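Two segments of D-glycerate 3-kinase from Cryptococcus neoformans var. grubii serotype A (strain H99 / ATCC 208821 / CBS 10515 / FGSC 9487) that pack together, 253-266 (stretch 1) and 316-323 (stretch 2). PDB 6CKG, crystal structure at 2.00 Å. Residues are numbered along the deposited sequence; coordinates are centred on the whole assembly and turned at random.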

ATOM      1  N   PRO A 253     -13.586  -2.429  -0.234  1.00 36.15           N
ATOM      2  CA  PRO A 253     -14.737  -3.124   0.347  1.00 36.55           C
ATOM      3  C   PRO A 253     -15.982  -2.260   0.233  1.00 33.00           C
ATOM      4  O   PRO A 253     -15.905  -1.029   0.200  1.00 35.13           O
ATOM      5  CB  PRO A 253     -14.333  -3.324   1.810  1.00 34.37           C
ATOM      6  CG  PRO A 253     -13.410  -2.187   2.087  1.00 37.46           C
ATOM      7  CD  PRO A 253     -12.654  -1.944   0.802  1.00 37.63           C
ATOM      8  N   LEU A 254     -17.136  -2.928   0.145  1.00 38.76           N
ATOM      9  CA  LEU A 254     -18.414  -2.230   0.229  1.00 40.35           C
ATOM     10  C   LEU A 254     -18.488  -1.384   1.485  1.00 42.42           C
ATOM     11  O   LEU A 254     -19.007  -0.261   1.465  1.00 41.41           O
ATOM     12  CB  LEU A 254     -19.569  -3.234   0.219  1.00 47.53           C
ATOM     13  CG  LEU A 254     -20.167  -3.584  -1.133  1.00 46.98           C
ATOM     14  CD1 LEU A 254     -21.192  -4.695  -0.989  1.00 46.85           C
ATOM     15  CD2 LEU A 254     -20.789  -2.344  -1.740  1.00 48.10           C
ATOM     16  N   ASP A 255     -17.968  -1.911   2.591  1.00 37.99           N
ATOM     17  CA  ASP A 255     -18.023  -1.253   3.887  1.00 39.39           C
ATOM     18  C   ASP A 255     -16.675  -1.429   4.555  1.00 39.97           C
ATOM     19  O   ASP A 255     -16.097  -2.517   4.521  1.00 40.23           O
ATOM     20  CB  ASP A 255     -19.131  -1.842   4.770  1.00 45.76           C
ATOM     21  CG  ASP A 255     -19.392  -1.016   6.028  1.00 50.91           C
ATOM     22  OD1 ASP A 255     -18.449  -0.710   6.788  1.00 49.54           O
ATOM     23  OD2 ASP A 255     -20.563  -0.667   6.255  1.00 58.97           O
ATOM     24  N   LEU A 256     -16.180  -0.350   5.152  1.00 36.27           N
ATOM     25  CA  LEU A 256     -14.903  -0.398   5.846  1.00 44.37           C
ATOM     26  C   LEU A 256     -14.921  -1.368   7.023  1.00 44.94           C
ATOM     27  O   LEU A 256     -13.853  -1.774   7.492  1.00 41.39           O
ATOM     28  CB  LEU A 256     -14.533   1.015   6.309  1.00 46.71           C
ATOM     29  CG  LEU A 256     -13.151   1.619   6.035  1.00 48.07           C
ATOM     30  CD1 LEU A 256     -12.515   1.140   4.722  1.00 36.36           C
ATOM     31  CD2 LEU A 256     -13.268   3.145   6.049  1.00 45.37           C
ATOM     32  N   SER A 257     -16.105  -1.758   7.506  1.00 43.02           N
ATOM     33  CA  SER A 257     -16.171  -2.711   8.610  1.00 46.94           C
ATOM     34  C   SER A 257     -15.590  -4.066   8.236  1.00 50.82           C
ATOM     35  O   SER A 257     -15.157  -4.808   9.126  1.00 49.79           O
ATOM     36  CB  SER A 257     -17.615  -2.887   9.075  1.00 50.59           C
ATOM     37  OG  SER A 257     -18.381  -3.550   8.086  1.00 51.27           O
ATOM     38  N   TYR A 258     -15.568  -4.403   6.940  1.00 43.83           N
ATOM     39  CA  TYR A 258     -15.015  -5.686   6.513  1.00 39.46           C
ATOM     40  C   TYR A 258     -13.565  -5.844   6.951  1.00 39.65           C
ATOM     41  O   TYR A 258     -13.111  -6.967   7.191  1.00 43.28           O
ATOM     42  CB  TYR A 258     -15.105  -5.835   4.985  1.00 37.42           C
ATOM     43  CG  TYR A 258     -16.503  -5.797   4.377  1.00 42.98           C
ATOM     44  CD1 TYR A 258     -17.646  -5.715   5.173  1.00 42.33           C
ATOM     45  CD2 TYR A 258     -16.670  -5.849   2.996  1.00 42.00           C
ATOM     46  CE1 TYR A 258     -18.905  -5.676   4.610  1.00 44.77           C
ATOM     47  CE2 TYR A 258     -17.929  -5.814   2.425  1.00 45.27           C
ATOM     48  CZ  TYR A 258     -19.040  -5.727   3.235  1.00 48.16           C
ATOM     49  OH  TYR A 258     -20.288  -5.695   2.658  1.00 55.88           O
ATOM     50  N   VAL A 259     -12.826  -4.740   7.077  1.00 38.52           N
ATOM     51  CA  VAL A 259     -11.391  -4.840   7.336  1.00 41.91           C
ATOM     52  C   VAL A 259     -11.125  -5.544   8.661  1.00 43.12           C
ATOM     53  O   VAL A 259     -10.226  -6.390   8.756  1.00 38.08           O
ATOM     54  CB  VAL A 259     -10.743  -3.444   7.292  1.00 46.51           C
ATOM     55  CG1 VAL A 259      -9.264  -3.535   7.611  1.00 42.36           C
ATOM     56  CG2 VAL A 259     -10.961  -2.802   5.927  1.00 46.36           C
ATOM     57  N   TRP A 260     -11.904  -5.211   9.699  1.00 38.88           N
ATOM     58  CA  TRP A 260     -11.816  -5.927  10.971  1.00 44.44           C
ATOM     59  C   TRP A 260     -12.111  -7.409  10.786  1.00 44.94           C
ATOM     60  O   TRP A 260     -11.376  -8.272  11.279  1.00 39.71           O
ATOM     61  CB  TRP A 260     -12.806  -5.347  11.986  1.00 52.96           C
ATOM     62  CG  TRP A 260     -12.374  -4.126  12.738  1.00 63.62           C
ATOM     63  CD1 TRP A 260     -11.463  -4.062  13.761  1.00 63.74           C
ATOM     64  CD2 TRP A 260     -12.880  -2.795  12.569  1.00 65.56           C
ATOM     65  NE1 TRP A 260     -11.353  -2.768  14.218  1.00 57.91           N
ATOM     66  CE2 TRP A 260     -12.212  -1.971  13.504  1.00 63.09           C
ATOM     67  CE3 TRP A 260     -13.822  -2.216  11.709  1.00 66.02           C
ATOM     68  CZ2 TRP A 260     -12.459  -0.601  13.602  1.00 64.58           C
ATOM     69  CZ3 TRP A 260     -14.064  -0.856  11.809  1.00 67.18           C
ATOM     70  CH2 TRP A 260     -13.386  -0.064  12.748  1.00 66.15           C
ATOM     71  N   THR A 261     -13.219  -7.718  10.108  1.00 41.76           N
ATOM     72  CA  THR A 261     -13.629  -9.105   9.931  1.00 42.38           C
ATOM     73  C   THR A 261     -12.575  -9.897   9.161  1.00 41.39           C
ATOM     74  O   THR A 261     -12.200 -11.005   9.559  1.00 41.43           O
ATOM     75  CB  THR A 261     -14.976  -9.149   9.212  1.00 45.17           C
ATOM     76  OG1 THR A 261     -15.940  -8.399   9.962  1.00 46.54           O
ATOM     77  CG2 THR A 261     -15.449 -10.591   9.043  1.00 44.06           C
ATOM     78  N   TRP A 262     -12.081  -9.333   8.056  1.00 39.15           N
ATOM     79  CA  TRP A 262     -11.059 -10.002   7.256  1.00 39.92           C
ATOM     80  C   TRP A 262      -9.777 -10.222   8.055  1.00 39.18           C
ATOM     81  O   TRP A 262      -9.183 -11.305   8.011  1.00 39.63           O
ATOM     82  CB  TRP A 262     -10.763  -9.180   6.004  1.00 39.41           C
ATOM     83  CG  TRP A 262     -11.846  -9.201   4.978  1.00 45.35           C
ATOM     84  CD1 TRP A 262     -12.805 -10.157   4.810  1.00 46.37           C
ATOM     85  CD2 TRP A 262     -12.080  -8.211   3.967  1.00 39.42           C
ATOM     86  NE1 TRP A 262     -13.624  -9.822   3.753  1.00 49.92           N
ATOM     87  CE2 TRP A 262     -13.196  -8.634   3.218  1.00 45.97           C
ATOM     88  CE3 TRP A 262     -11.449  -7.013   3.619  1.00 35.60           C
ATOM     89  CZ2 TRP A 262     -13.700  -7.897   2.146  1.00 41.93           C
ATOM     90  CZ3 TRP A 262     -11.952  -6.281   2.556  1.00 34.47           C
ATOM     91  CH2 TRP A 262     -13.072  -6.725   1.835  1.00 31.97           C
ATOM     92  N   ARG A 263      -9.325  -9.200   8.786  1.00 39.38           N
ATOM     93  CA  ARG A 263      -8.071  -9.342   9.519  1.00 37.59           C
ATOM     94  C   ARG A 263      -8.194 -10.367  10.638  1.00 35.11           C
ATOM     95  O   ARG A 263      -7.212 -11.043  10.968  1.00 40.09           O
ATOM     96  CB  ARG A 263      -7.621  -7.990  10.071  1.00 43.41           C
ATOM     97  CG  ARG A 263      -6.201  -7.996  10.634  1.00 40.67           C
ATOM     98  CD  ARG A 263      -5.188  -8.467   9.596  1.00 39.27           C
ATOM     99  NE  ARG A 263      -3.829  -8.530  10.127  1.00 39.01           N
ATOM    100  CZ  ARG A 263      -3.350  -9.548  10.835  1.00 42.19           C
ATOM    101  NH1 ARG A 263      -4.126 -10.591  11.103  1.00 42.65           N
ATOM    102  NH2 ARG A 263      -2.099  -9.528  11.280  1.00 41.36           N
ATOM    103  N   LEU A 264      -9.385 -10.503  11.230  1.00 39.55           N
ATOM    104  CA  LEU A 264      -9.619 -11.581  12.189  1.00 44.65           C
ATOM    105  C   LEU A 264      -9.565 -12.945  11.508  1.00 43.16           C
ATOM    106  O   LEU A 264      -8.931 -13.877  12.017  1.00 37.50           O
ATOM    107  CB  LEU A 264     -10.964 -11.388  12.891  1.00 43.05           C
ATOM    108  CG  LEU A 264     -10.907 -10.644  14.224  1.00 54.84           C
ATOM    109  CD1 LEU A 264     -12.294 -10.535  14.838  1.00 63.56           C
ATOM    110  CD2 LEU A 264      -9.956 -11.350  15.175  1.00 51.15           C
ATOM    111  N   GLN A 265     -10.245 -13.089  10.367  1.00 40.44           N
ATOM    112  CA  GLN A 265     -10.158 -14.334   9.602  1.00 42.30           C
ATOM    113  C   GLN A 265      -8.712 -14.686   9.296  1.00 41.28           C
ATOM    114  O   GLN A 265      -8.291 -15.841   9.453  1.00 38.95           O
ATOM    115  CB  GLN A 265     -10.928 -14.223   8.285  1.00 42.88           C
ATOM    116  CG  GLN A 265     -12.420 -13.976   8.384  1.00 53.68           C
ATOM    117  CD  GLN A 265     -13.065 -14.003   7.009  1.00 58.54           C
ATOM    118  OE1 GLN A 265     -12.494 -14.552   6.067  1.00 62.43           O
ATOM    119  NE2 GLN A 265     -14.251 -13.408   6.885  1.00 50.66           N
ATOM    120  N   GLN A 266      -7.945 -13.696   8.827  1.00 36.84           N
ATOM    121  CA  GLN A 266      -6.545 -13.926   8.487  1.00 41.66           C
ATOM    122  C   GLN A 266      -5.768 -14.455   9.687  1.00 39.11           C
ATOM    123  O   GLN A 266      -5.007 -15.422   9.568  1.00 35.87           O
ATOM    124  CB  GLN A 266      -5.903 -12.637   7.967  1.00 41.88           C
ATOM    125  CG  GLN A 266      -4.383 -12.762   7.773  1.00 52.50           C
ATOM    126  CD  GLN A 266      -3.710 -11.469   7.328  1.00 58.56           C
ATOM    127  OE1 GLN A 266      -4.327 -10.617   6.682  1.00 59.03           O
ATOM    128  NE2 GLN A 266      -2.430 -11.323   7.672  1.00 53.70           N
ATOM    129  N   PHE A 316     -12.049  -2.381  -7.994  1.00 26.32           N
ATOM    130  CA  PHE A 316     -12.927  -3.513  -7.743  1.00 32.11           C
ATOM    131  C   PHE A 316     -13.665  -3.258  -6.443  1.00 32.56           C
ATOM    132  O   PHE A 316     -13.034  -2.985  -5.422  1.00 27.01           O
ATOM    133  CB  PHE A 316     -12.151  -4.826  -7.624  1.00 25.82           C
ATOM    134  CG  PHE A 316     -11.417  -5.227  -8.878  1.00 25.95           C
ATOM    135  CD1 PHE A 316     -12.083  -5.864  -9.914  1.00 31.23           C
ATOM    136  CD2 PHE A 316     -10.061  -4.993  -9.000  1.00 32.36           C
ATOM    137  CE1 PHE A 316     -11.403  -6.245 -11.065  1.00 33.39           C
ATOM    138  CE2 PHE A 316      -9.372  -5.366 -10.145  1.00 34.31           C
ATOM    139  CZ  PHE A 316     -10.039  -5.997 -11.176  1.00 29.81           C
ATOM    140  N   ILE A 317     -14.986  -3.347  -6.481  1.00 33.74           N
ATOM    141  CA  ILE A 317     -15.810  -3.227  -5.286  1.00 36.94           C
ATOM    142  C   ILE A 317     -16.205  -4.636  -4.876  1.00 34.22           C
ATOM    143  O   ILE A 317     -16.778  -5.379  -5.678  1.00 35.10           O
ATOM    144  CB  ILE A 317     -17.039  -2.344  -5.549  1.00 36.21           C
ATOM    145  CG1 ILE A 317     -16.573  -0.949  -5.980  1.00 39.76           C
ATOM    146  CG2 ILE A 317     -17.945  -2.298  -4.326  1.00 38.19           C
ATOM    147  CD1 ILE A 317     -17.674   0.006  -6.340  1.00 46.20           C
ATOM    148  N   VAL A 318     -15.879  -5.021  -3.644  1.00 33.27           N
ATOM    149  CA  VAL A 318     -16.034  -6.411  -3.228  1.00 36.06           C
ATOM    150  C   VAL A 318     -16.956  -6.501  -2.014  1.00 37.74           C
ATOM    151  O   VAL A 318     -17.061  -5.567  -1.208  1.00 34.26           O
ATOM    152  CB  VAL A 318     -14.661  -7.055  -2.929  1.00 35.87           C
ATOM    153  CG1 VAL A 318     -13.793  -7.068  -4.183  1.00 34.67           C
ATOM    154  CG2 VAL A 318     -13.960  -6.314  -1.810  1.00 39.25           C
ATOM    155  N   ASN A 319     -17.640  -7.643  -1.889  1.00 38.61           N
ATOM    156  CA  ASN A 319     -18.464  -7.896  -0.718  1.00 44.51           C
ATOM    157  C   ASN A 319     -17.610  -8.578   0.352  1.00 43.13           C
ATOM    158  O   ASN A 319     -16.397  -8.741   0.194  1.00 36.79           O
ATOM    159  CB  ASN A 319     -19.715  -8.707  -1.081  1.00 43.88           C
ATOM    160  CG  ASN A 319     -19.400 -10.082  -1.670  1.00 48.21           C
ATOM    161  OD1 ASN A 319     -18.287 -10.598  -1.556  1.00 47.30           O
ATOM    162  ND2 ASN A 319     -20.404 -10.684  -2.305  1.00 47.59           N
ATOM    163  N   ILE A 320     -18.242  -8.990   1.454  1.00 46.94           N
ATOM    164  CA  ILE A 320     -17.481  -9.522   2.578  1.00 49.70           C
ATOM    165  C   ILE A 320     -16.856 -10.865   2.236  1.00 52.71           C
ATOM    166  O   ILE A 320     -15.839 -11.243   2.829  1.00 49.04           O
ATOM    167  CB  ILE A 320     -18.363  -9.615   3.840  1.00 53.50           C
ATOM    168  CG1 ILE A 320     -17.484  -9.803   5.081  1.00 58.30           C
ATOM    169  CG2 ILE A 320     -19.386 -10.740   3.704  1.00 50.18           C
ATOM    170  CD1 ILE A 320     -18.009  -9.095   6.327  1.00 63.17           C
ATOM    171  N   LYS A 321     -17.419 -11.589   1.272  1.00 53.47           N
ATOM    172  CA  LYS A 321     -16.801 -12.811   0.784  1.00 54.39           C
ATOM    173  C   LYS A 321     -15.739 -12.542  -0.270  1.00 49.04           C
ATOM    174  O   LYS A 321     -15.310 -13.479  -0.950  1.00 53.18           O
ATOM    175  CB  LYS A 321     -17.869 -13.752   0.226  1.00 59.96           C
ATOM    176  CG  LYS A 321     -18.857 -14.249   1.273  1.00 60.70           C
ATOM    177  CD  LYS A 321     -20.011 -14.983   0.614  1.00 63.11           C
ATOM    178  CE  LYS A 321     -20.118 -16.408   1.108  1.00 66.33           C
ATOM    179  NZ  LYS A 321     -21.246 -17.116   0.436  1.00 67.98           N
ATOM    180  N   ARG A 322     -15.323 -11.284  -0.417  1.00 48.25           N
ATOM    181  CA  ARG A 322     -14.268 -10.866  -1.337  1.00 45.77           C
ATOM    182  C   ARG A 322     -14.647 -11.091  -2.792  1.00 43.70           C
ATOM    183  O   ARG A 322     -13.779 -11.072  -3.666  1.00 43.38           O
ATOM    184  CB  ARG A 322     -12.940 -11.563  -1.024  1.00 40.59           C
ATOM    185  CG  ARG A 322     -12.481 -11.370   0.408  1.00 46.78           C
ATOM    186  CD  ARG A 322     -11.224 -12.174   0.684  1.00 58.78           C
ATOM    187  NE  ARG A 322     -10.686 -11.920   2.021  1.00 66.06           N
ATOM    188  CZ  ARG A 322     -11.044 -12.590   3.112  1.00 65.49           C
ATOM    189  NH1 ARG A 322     -10.493 -12.293   4.282  1.00 65.31           N
ATOM    190  NH2 ARG A 322     -11.951 -13.560   3.032  1.00 59.78           N
ATOM    191  N   GLU A 323     -15.932 -11.291  -3.066  1.00 43.77           N
ATOM    192  CA  GLU A 323     -16.400 -11.442  -4.435  1.00 47.34           C
ATOM    193  C   GLU A 323     -16.612 -10.072  -5.063  1.00 43.04           C
ATOM    194  O   GLU A 323     -17.137  -9.161  -4.425  1.00 45.24           O
ATOM    195  CB  GLU A 323     -17.701 -12.241  -4.462  1.00 53.50           C
ATOM    196  CG  GLU A 323     -17.572 -13.623  -3.859  1.00 60.71           C
ATOM    197  CD  GLU A 323     -18.908 -14.220  -3.467  1.00 66.93           C
ATOM    198  OE1 GLU A 323     -19.912 -13.474  -3.425  1.00 59.26           O
ATOM    199  OE2 GLU A 323     -18.948 -15.440  -3.196  1.00 72.65           O
TER
HETATM  200  O   HOH W   1     -21.024  -8.137   2.064  1.00 64.94           O
HETATM  201  O   HOH W   2     -15.772 -13.724   4.210  1.00 61.84           O

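How does the strand of stretch 2 meet the beginning of stretch 1? Phe-316 stays clear of the other segment, and the contact opens at Ile-317, whose CG2 lies 3.8 Å from CD2 of Leu-254, a simple apolar touch. At Val-318 the two backbones come into register. Val-318 and Pro-253 form a parallel bridge, their CA atoms 5.0 Å apart and their side chains on the same face of the sheet. The bond that ties the chains here runs from the next residue: Leu-254 N donates to Val-318 O at 3.0 Å. The side chain of Val-318 reaches the helix as well, with CG2 3.8 Å from CH2 of Trp-262, while its carbonyl oxygen lies near the plane of the Tyr-258 ring, at the edge.

What holds the chain in shape as it leaves the strand? Asn-319 points its CA-to-CB bond away from stretch 1 and spends the polar end of its side chain on its own segment. Its OD1 accepts from Glu-323 N at 2.9 Å, and its ND2 donates to Glu-323 OE1 at 3.0 Å. Together with the backbone bond from Arg-322 N to Asn-319 O, 2.8 Å long, these links brace a type I turn from Asn-319 to Arg-322. The backbone of Asn-319 still faces the helix: its O approaches CZ2 of Trp-262 to 3.4 Å, at the ring edge.

Why is more of Ile-320 buried by the helix segment than of its neighbours? It meets two aromatic residues one helical turn apart and uses both side chain and backbone. Its CB stands 3.9 Å from the centroid of the Tyr-258 ring, only 6° off the normal, so this CH-pi contact is almost directly over the face; CD1 of Ile-320 also comes within 3.6 Å of CD1 of Tyr-258. The carbonyl of Ile-320 takes a short, nearly straight hydrogen bond from Trp-262, NE1 to O 2.8 Å at 177°, which satisfies the indole nitrogen. Two waters add bridges. One molecule accepts from Ile-320 N and is hydrogen-bonded to Tyr-258 OH; another donates to Ile-320 O and accepts from Gln-265 NE2, linking the loop to the next turn of the helix.

How does Arg-322 close the contact? The CA-to-CB bond of Lys-321 points away and the residue makes no contact, but the long side chain of Arg-322, which starts sideways, brings its end up to the helix. The guanidinium lies flat on Trp-262, with centres 3.9 Å apart and planes at 29°. CZ of Arg-322 is 3.9 Å from the centroid of the five-membered ring of Trp-262, an off-centre cation-pi contact. The face of the guanidinium thus meets the indole, while its edge remains free for hydrogen bonding: NH2 of Arg-322 donates to OE1 of Gln-265 at 3.2 Å. Trp-262 is therefore engaged on one face by Arg-322 and at its edge by the carbonyls of Asn-319 and Ile-320.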